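PDB 1NMO: GTP cyclohydrolase 1 type 2 homolog from Escherichia coli, Escherichia coli O157:H7, which is of unknown function but carries a dinuclear metal site, forms a toroidal hexamer and may take part in degrading radiation-damaged nucleotides. Local coordinates for the interface of chains A and B. Sequence-based numbering; all coordinates share one arbitrary frame. Chains: chain A/B, Hypothetical protein ybgI.

The interface of chains A and B. Residues chain A 138, 140-141; chain B 135.
B:Met135, present as selenomethionine, sets its side chain against A:Pro138, A:Leu140 and A:Glu141, where a strand runs into a helix. The protein belongs to the GTP cyclohydrolase I type 2/NIF3 family and assembles as a ring-shaped homohexamer. This patch is part of the contact between two of its subunits. On chain A, A:Pro138 ends strand 136-138, and the other two residues lie in the first turn of helix 139-150. B:Met135 comes from a loop. The two chains use different residues here, and the interface as a whole is not an exact two-fold.

The apolar contacts centre on the selenium. It lies above one face of the A:Pro138 ring, displaced towards the CB-CG bond, with CB of A:Pro138 3.5 Å from SE of B:Met135. Ring atom CG of A:Pro138 follows at 3.7 Å from the same SE. The terminal methyl CE of B:Met135 also lies beside this ring, 4.0 Å from CB of A:Pro138. The side chain of B:Met135 is extended at chi2 (164°) and then bends at chi3 (-68°). The bend turns CE away from the line of the chain and keeps it near the proline. The helix residues meet SE with their first side-chain carbons. CB of A:Glu141 is 3.9 Å from SE of B:Met135, and CB of A:Leu140 is 4.1 Å from it. The leucine comes nearest with this CB, and its branch methyl CD2 lies only slightly farther off, 4.3 Å from CB of B:Met135.

A second kind of contact involves the carboxylate of A:Glu141. This side chain is extended beyond CG and runs obliquely across that of B:Met135. Its OE1 lies 3.3 Å from the methylene carbon CG of B:Met135. The same OE1 is 3.7 Å from SE of B:Met135. These are van der Waals contacts of a polar group with an apolar chain. B:Met135 gives up 75 Å² of surface to chain A in this patch.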
ATOM      1  N   PRO A 138      21.223  -8.139   3.997  1.00 16.78           N
ATOM      2  CA  PRO A 138      20.348  -9.144   3.355  1.00 16.12           C
ATOM      3  C   PRO A 138      19.448  -8.438   2.344  1.00 15.76           C
ATOM      4  O   PRO A 138      19.242  -7.214   2.390  1.00 15.07           O
ATOM      5  CB  PRO A 138      19.533  -9.707   4.525  1.00 17.32           C
ATOM      6  CG  PRO A 138      20.554  -9.553   5.752  1.00 15.59           C
ATOM      7  CD  PRO A 138      21.038  -8.108   5.464  1.00 17.27           C
ATOM      8  N   LEU A 140      16.305  -8.070   2.071  1.00 17.15           N
ATOM      9  CA  LEU A 140      15.186  -7.354   2.631  1.00 17.01           C
ATOM     10  C   LEU A 140      15.631  -5.950   3.060  1.00 18.10           C
ATOM     11  O   LEU A 140      14.963  -4.925   2.815  1.00 17.81           O
ATOM     12  CB  LEU A 140      14.600  -8.152   3.796  1.00 16.34           C
ATOM     13  CG  LEU A 140      13.427  -7.400   4.481  1.00 17.80           C
ATOM     14  CD1 LEU A 140      12.217  -7.334   3.585  1.00 15.96           C
ATOM     15  CD2 LEU A 140      13.061  -8.112   5.786  1.00 15.98           C
ATOM     16  N   GLU A 141      16.805  -5.893   3.634  1.00 18.31           N
ATOM     17  CA  GLU A 141      17.302  -4.606   4.106  1.00 19.14           C
ATOM     18  C   GLU A 141      17.754  -3.730   2.962  1.00 17.24           C
ATOM     19  O   GLU A 141      17.582  -2.514   3.019  1.00 18.73           O
ATOM     20  CB  GLU A 141      18.454  -4.856   5.037  1.00 20.64           C
ATOM     21  CG  GLU A 141      18.743  -3.720   5.930  1.00 25.24           C
ATOM     22  CD  GLU A 141      19.709  -4.166   7.003  1.00 28.39           C
ATOM     23  OE1 GLU A 141      19.704  -5.413   7.347  1.00 28.32           O
ATOM     24  OE2 GLU A 141      20.449  -3.254   7.496  1.00 30.35           O
TER
HETATM   25  N   MSE B 135      15.917  -7.518  11.455  1.00 24.98           N
HETATM   26  CA  MSE B 135      15.473  -6.485  10.484  1.00 26.39           C
HETATM   27  C   MSE B 135      14.010  -6.100  10.720  1.00 23.80           C
HETATM   28  O   MSE B 135      13.148  -6.604  10.038  1.00 24.55           O
HETATM   29  CB  MSE B 135      15.632  -6.989   9.015  1.00 29.36           C
HETATM   30  CG  MSE B 135      17.109  -7.085   8.493  1.00 36.27           C
HETATM   31 SE   MSE B 135      17.314  -8.195   6.803  1.00 46.95          SE
HETATM   32  CE  MSE B 135      16.902  -9.907   7.594  1.00 40.99           C
TER